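Local coordinates for protein prefoldin beta subunit 2 (PDB 3AEI) that probably acts, as a beta subunit of the archaeal prefoldin chaperone, in capturing unfolded proteins and handing them to a group II chaperonin, at residues His65-Arg68 and Ser69-Val72; Glu56-Lys59 and Asp60-Ile63. All coordinates share one frame; numbering follows the deposited sequence. Where two conformers were deposited one is given.

Contact 1. Residues His65-Arg68 and Ser69-Val72; sequences HIER and SRLV. With SO4 (sulfate ion), chain C.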
ATOM      1  N   HIS A  65      17.025 -14.079   3.194  1.00 17.75           N
ATOM      2  CA  HIS A  65      15.719 -13.517   3.429  1.00 17.61           C
ATOM      3  C   HIS A  65      14.672 -14.184   2.518  1.00 15.28           C
ATOM      4  O   HIS A  65      13.568 -14.523   2.967  1.00 18.34           O
ATOM      5  CB  HIS A  65      15.752 -12.013   3.186  1.00 16.42           C
ATOM      6  CG  HIS A  65      14.399 -11.388   3.168  1.00 19.20           C
ATOM      7  ND1 HIS A  65      13.554 -11.397   4.261  1.00 24.35           N
ATOM      8  CD2 HIS A  65      13.736 -10.747   2.176  1.00 20.45           C
ATOM      9  CE1 HIS A  65      12.429 -10.781   3.939  1.00 25.19           C
ATOM     10  NE2 HIS A  65      12.512 -10.383   2.683  1.00 23.26           N
ATOM     11  N   ILE A  66      15.018 -14.376   1.250  1.00 14.08           N
ATOM     12  CA  ILE A  66      14.085 -14.974   0.322  1.00 16.21           C
ATOM     13  C   ILE A  66      13.744 -16.412   0.742  1.00 17.79           C
ATOM     14  O   ILE A  66      12.573 -16.796   0.799  1.00 20.19           O
ATOM     15  CB  ILE A  66      14.649 -14.960  -1.088  1.00 17.38           C
ATOM     16  CG1 ILE A  66      14.767 -13.500  -1.588  1.00 18.34           C
ATOM     17  CG2 ILE A  66      13.706 -15.761  -2.030  1.00 17.88           C
ATOM     18  CD1 ILE A  66      15.571 -13.331  -2.845  1.00 21.48           C
ATOM     19  N   GLU A  67      14.762 -17.185   1.102  1.00 19.65           N
ATOM     20  CA  GLU A  67      14.495 -18.548   1.504  1.00 19.69           C
ATOM     21  C   GLU A  67      13.680 -18.656   2.790  1.00 20.70           C
ATOM     22  O   GLU A  67      12.799 -19.511   2.882  1.00 20.13           O
ATOM     23  CB  GLU A  67      15.800 -19.348   1.616  1.00 20.00           C
ATOM     24  CG  GLU A  67      16.486 -19.514   0.265  1.00 23.16           C
ATOM     25  CD  GLU A  67      15.625 -20.323  -0.695  1.00 43.80           C
ATOM     26  OE1 GLU A  67      15.085 -21.376  -0.269  1.00 45.58           O
ATOM     27  OE2 GLU A  67      15.480 -19.921  -1.870  1.00 41.97           O
ATOM     28  N   ARG A  68      13.959 -17.817   3.779  0.50 17.13           N
ATOM     29  CA  ARG A  68      13.193 -17.897   5.006  0.50 19.40           C
ATOM     30  C   ARG A  68      11.765 -17.451   4.751  0.50 23.43           C
ATOM     31  O   ARG A  68      10.825 -18.072   5.228  0.50 25.87           O
ATOM     32  CB  ARG A  68      13.800 -17.018   6.104  0.50 22.72           C
ATOM     33  CG  ARG A  68      15.219 -17.416   6.515  0.50 27.06           C
ATOM     34  CD  ARG A  68      15.640 -16.698   7.796  0.50 29.50           C
ATOM     35  NE  ARG A  68      17.081 -16.719   8.023  0.50 45.82           N
ATOM     36  CZ  ARG A  68      17.906 -15.733   7.680  0.50 50.59           C
ATOM     37  NH1 ARG A  68      17.438 -14.636   7.091  0.50 57.60           N
ATOM     38  NH2 ARG A  68      19.200 -15.836   7.936  0.50 54.92           N
ATOM     39  N   SER A  69      11.610 -16.375   3.986  1.00 21.59           N
ATOM     40  CA  SER A  69      10.276 -15.845   3.718  1.00 20.10           C
ATOM     41  C   SER A  69       9.454 -16.869   2.955  1.00 22.66           C
ATOM     42  O   SER A  69       8.261 -17.037   3.219  1.00 25.31           O
ATOM     43  CB  SER A  69      10.384 -14.524   2.908  1.00 20.42           C
ATOM     44  OG  SER A  69      10.899 -13.480   3.719  1.00 24.64           O
ATOM     45  N   ARG A  70      10.079 -17.558   2.005  1.00 22.62           N
ATOM     46  CA  ARG A  70       9.341 -18.562   1.245  1.00 27.15           C
ATOM     47  C   ARG A  70       8.833 -19.660   2.162  1.00 31.53           C
ATOM     48  O   ARG A  70       7.730 -20.171   1.996  1.00 29.05           O
ATOM     49  CB  ARG A  70      10.202 -19.165   0.141  1.00 29.58           C
ATOM     50  CG  ARG A  70      10.253 -18.311  -1.133  1.00 47.68           C
ATOM     51  CD  ARG A  70      11.227 -18.881  -2.148  1.00 51.09           C
ATOM     52  NE  ARG A  70      11.003 -20.302  -2.377  1.00 53.09           N
ATOM     53  CZ  ARG A  70      11.832 -21.085  -3.058  1.00 65.68           C
ATOM     54  NH1 ARG A  70      12.948 -20.581  -3.582  1.00 66.35           N
ATOM     55  NH2 ARG A  70      11.555 -22.378  -3.208  1.00 71.98           N
ATOM     56  N   LEU A  71       9.635 -20.023   3.156  1.00 24.56           N
ATOM     57  CA  LEU A  71       9.212 -21.061   4.091  1.00 25.50           C
ATOM     58  C   LEU A  71       7.992 -20.637   4.887  1.00 26.80           C
ATOM     59  O   LEU A  71       7.038 -21.399   5.049  1.00 30.76           O
ATOM     60  CB  LEU A  71      10.375 -21.380   5.025  1.00 28.21           C
ATOM     61  CG  LEU A  71      10.313 -22.634   5.879  1.00 40.08           C
ATOM     62  CD1 LEU A  71       9.825 -23.823   5.050  1.00 39.10           C
ATOM     63  CD2 LEU A  71      11.697 -22.869   6.443  1.00 34.92           C
ATOM     64  N   VAL A  72       8.015 -19.403   5.377  1.00 24.70           N
ATOM     65  CA  VAL A  72       6.911 -18.866   6.144  1.00 22.54           C
ATOM     66  C   VAL A  72       5.701 -18.784   5.208  1.00 24.41           C
ATOM     67  O   VAL A  72       4.606 -19.191   5.567  1.00 26.28           O
ATOM     68  CB  VAL A  72       7.252 -17.448   6.696  1.00 27.06           C
ATOM     69  CG1 VAL A  72       6.011 -16.756   7.246  1.00 32.65           C
ATOM     70  CG2 VAL A  72       8.297 -17.566   7.808  1.00 37.86           C
TER
HETATM   71  S   SO4 C 100      13.951 -12.731   7.474  0.90 39.25           S
HETATM   72  O1  SO4 C 100      14.046 -13.959   8.287  0.90 46.25           O
HETATM   73  O2  SO4 C 100      12.873 -12.879   6.481  0.90 51.37           O
HETATM   74  O3  SO4 C 100      15.229 -12.505   6.773  0.90 48.54           O
HETATM   75  O4  SO4 C 100      13.658 -11.587   8.358  0.90 41.87           O

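Contact 2. Residues Glu56-Lys59 and Asp60-Ile63; sequences EITK and DEAI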
ATOM      1  N   GLU A  56      20.741  -1.235   2.638  1.00 15.55           N
ATOM      2  CA  GLU A  56      21.492  -2.063   1.727  1.00 18.63           C
ATOM      3  C   GLU A  56      21.868  -3.390   2.362  1.00 16.68           C
ATOM      4  O   GLU A  56      22.284  -3.427   3.523  1.00 19.19           O
ATOM      5  CB  GLU A  56      22.736  -1.316   1.284  1.00 15.96           C
ATOM      6  CG  GLU A  56      23.470  -2.024   0.157  1.00 19.69           C
ATOM      7  CD  GLU A  56      24.623  -1.199  -0.398  1.00 27.88           C
ATOM      8  OE1 GLU A  56      25.068  -0.257   0.265  1.00 23.44           O
ATOM      9  OE2 GLU A  56      25.097  -1.489  -1.504  1.00 33.39           O
ATOM     10  N   ILE A  57      21.695  -4.463   1.598  1.00 18.10           N
ATOM     11  CA  ILE A  57      22.043  -5.780   2.082  1.00 19.34           C
ATOM     12  C   ILE A  57      22.860  -6.497   1.028  1.00 21.26           C
ATOM     13  O   ILE A  57      22.894  -6.079  -0.123  1.00 19.97           O
ATOM     14  CB  ILE A  57      20.821  -6.641   2.464  1.00 17.66           C
ATOM     15  CG1 ILE A  57      19.900  -6.883   1.281  1.00 18.44           C
ATOM     16  CG2 ILE A  57      20.042  -5.974   3.585  1.00 19.32           C
ATOM     17  CD1 ILE A  57      18.862  -7.930   1.573  1.00 17.96           C
ATOM     18  N   THR A  58      23.548  -7.550   1.437  1.00 19.26           N
ATOM     19  CA  THR A  58      24.358  -8.295   0.483  1.00 17.73           C
ATOM     20  C   THR A  58      23.550  -9.351  -0.263  1.00 19.28           C
ATOM     21  O   THR A  58      22.423  -9.676   0.099  1.00 20.92           O
ATOM     22  CB  THR A  58      25.517  -9.019   1.212  1.00 21.66           C
ATOM     23  OG1 THR A  58      24.973 -10.041   2.068  1.00 24.34           O
ATOM     24  CG2 THR A  58      26.339  -8.021   2.055  1.00 25.36           C
ATOM     25  N   LYS A  59      24.148  -9.894  -1.322  1.00 20.81           N
ATOM     26  CA  LYS A  59      23.514 -10.966  -2.076  1.00 19.47           C
ATOM     27  C   LYS A  59      23.182 -12.134  -1.142  1.00 20.63           C
ATOM     28  O   LYS A  59      22.090 -12.664  -1.175  1.00 20.59           O
ATOM     29  CB  LYS A  59      24.464 -11.427  -3.197  1.00 26.03           C
ATOM     30  CG  LYS A  59      24.020 -12.691  -3.886  1.00 30.76           C
ATOM     31  CD  LYS A  59      25.050 -13.122  -4.931  1.00 41.19           C
ATOM     32  CE  LYS A  59      24.703 -14.482  -5.535  1.00 49.71           C
ATOM     33  NZ  LYS A  59      25.728 -14.976  -6.510  1.00 53.85           N
ATOM     34  N   ASP A  60      24.123 -12.553  -0.297  1.00 20.13           N
ATOM     35  CA  ASP A  60      23.869 -13.652   0.628  1.00 24.18           C
ATOM     36  C   ASP A  60      22.750 -13.330   1.617  1.00 23.58           C
ATOM     37  O   ASP A  60      21.935 -14.188   1.941  1.00 21.26           O
ATOM     38  CB  ASP A  60      25.160 -14.014   1.382  1.00 29.48           C
ATOM     39  CG  ASP A  60      26.146 -14.802   0.519  1.00 49.73           C
ATOM     40  OD1 ASP A  60      27.193 -15.224   1.061  1.00 60.73           O
ATOM     41  OD2 ASP A  60      25.881 -15.007  -0.689  1.00 52.62           O
ATOM     42  N   GLU A  61      22.678 -12.080   2.082  1.00 20.11           N
ATOM     43  CA  GLU A  61      21.623 -11.733   3.011  1.00 19.35           C
ATOM     44  C   GLU A  61      20.283 -11.777   2.286  1.00 19.82           C
ATOM     45  O   GLU A  61      19.279 -12.209   2.848  1.00 19.12           O
ATOM     46  CB  GLU A  61      21.856 -10.319   3.574  1.00 20.75           C
ATOM     47  CG  GLU A  61      23.049 -10.270   4.582  1.00 23.40           C
ATOM     48  CD  GLU A  61      23.465  -8.857   5.011  1.00 25.74           C
ATOM     49  OE1 GLU A  61      23.205  -7.881   4.286  1.00 23.55           O
ATOM     50  OE2 GLU A  61      24.105  -8.727   6.093  1.00 27.49           O
ATOM     51  N   ALA A  62      20.279 -11.324   1.038  1.00 19.11           N
ATOM     52  CA  ALA A  62      19.046 -11.298   0.236  1.00 17.07           C
ATOM     53  C   ALA A  62      18.547 -12.710  -0.014  1.00 18.41           C
ATOM     54  O   ALA A  62      17.374 -12.990   0.143  1.00 16.96           O
ATOM     55  CB  ALA A  62      19.302 -10.590  -1.098  1.00 17.02           C
ATOM     56  N   ILE A  63      19.455 -13.610  -0.370  1.00 18.98           N
ATOM     57  CA  ILE A  63      19.050 -14.983  -0.605  1.00 19.27           C
ATOM     58  C   ILE A  63      18.500 -15.594   0.707  1.00 23.09           C
ATOM     59  O   ILE A  63      17.480 -16.290   0.702  1.00 18.76           O
ATOM     60  CB  ILE A  63      20.252 -15.815  -1.178  1.00 19.60           C
ATOM     61  CG1 ILE A  63      20.603 -15.293  -2.569  1.00 23.45           C
ATOM     62  CG2 ILE A  63      19.871 -17.298  -1.247  1.00 22.27           C
ATOM     63  CD1 ILE A  63      21.925 -15.831  -3.112  1.00 24.92           C
TER

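Contact 1. Residues His65-Arg68 and Ser69-Val72
Ser69 sets its hydroxyl over one face of the His65 imidazole, Ser69 OG lying 3.1 Å from His65 CE1, while the ring turns an edge to a sulfate ion, probably from the crystallisation liquor. That hydroxyl also folds back on the helix: with OG beside its own backbone N (chi1 -71°), it donates to His65 O at 3.0 Å from above the carbonyl plane, and Ser69 N reaches the same oxygen from the opposite face, so two bonds grip one carbonyl. His65 ND1 donates a hydrogen bond to sulfate O2 at 2.8 Å. Arg68, extended from CG to NE, runs alongside the anion, its CD 3.2 Å from sulfate O1, and adds a weak bond from NH1 to sulfate O3; its NH2 is held by Glu64, and Arg48 binds the sulfate as well. Glu67 and Arg70 run side by side, joined by a salt bridge of 3.1 Å from Glu67 OE2 to Arg70 NH1, with carboxylate and guanidinium planes 74° apart. Arg70 NE also pairs with Glu31 of helix 2-37. Ile66 and Ser69 pack on Leu30 of that helix, the antiparallel coiled-coil partner, while His65 NE2 bonds to Asp52 of the second subunit, whose Leu53 packs on His65 and Ile66.

Contact 2. Residues Glu56-Lys59 and Asp60-Ile63
Ile57, which follows Glu56 out of the hairpin, meets the first turn of helix 59-93 with two parts of its side chain. Ile57 CB lies 3.2 Å from Glu61 OE1, and Ile57 CD1 lies 3.8 Å from Ala62 CB. CG1 stands between the backbone N and the carbonyl carbon (chi1 61°), the crowded position, which carries CD1 in over the helix; Ile46 of the neighbouring strand 46-50 touches both Ile57 and Ala62.

Thr58 is the N-cap, and with Glu61 it forms a capping box. Thr58 OG1 accepts from Glu61 N at 3.1 Å, and Thr58 N donates to Glu61 OE1 at 2.9 Å in a fairly straight bond (163°). The carboxylate is met on its anti side, 35° out of its plane. Glu61 arrives by an extended chain that passes close to the threonine hydroxyl, Glu61 CG lying 3.2 Å from Thr58 OG1. Thr58 O then takes the amide of Ala62, the first of the regular helical bonds.

Lys59 lays its extended chain alongside Ile63, both pointing the same way, with Lys59 CG and CE each 3.9 Å from Ile63 CD1. Lys59 O accepts from Ile63 N at 2.9 Å.

With an alanine here instead of Glu61, Thr58 N would probably lose its acceptor and Arg44 of the third subunit the carboxylate that pairs with it through OE2.

Reciprocal side-chain-to-backbone bonds thus satisfy two amides where strand gives way to helix, consistent with a defined start to the helix. The negative charge of Glu61 near the helix N-terminus probably also suits the helix dipole, and the same carboxylate ties this junction to a neighbouring subunit.

How the contacts relate
Both contacts use helix 59-93 and follow each other along the chain, their centres about 13 Å apart. Contact 2 marks where the helix starts, at the hairpin end of the molecule; contact 1 lies within the helix, nearer the centre of the chain. Each is partly buried: His65 and Ile66 in one, Ile57 and Ala62 in the other, with Glu67, Arg68, Lys59 and Asp60 on the exposed side. Their chemistry differs accordingly. In 56-63, the side chains of a capping box bond backbone amides at the helix start, whereas in 65-72 regular helical bonding runs through and side chains add ion pairs and an anion site. Contact 1 packs against the second subunit, and contact 2 chiefly joins the third.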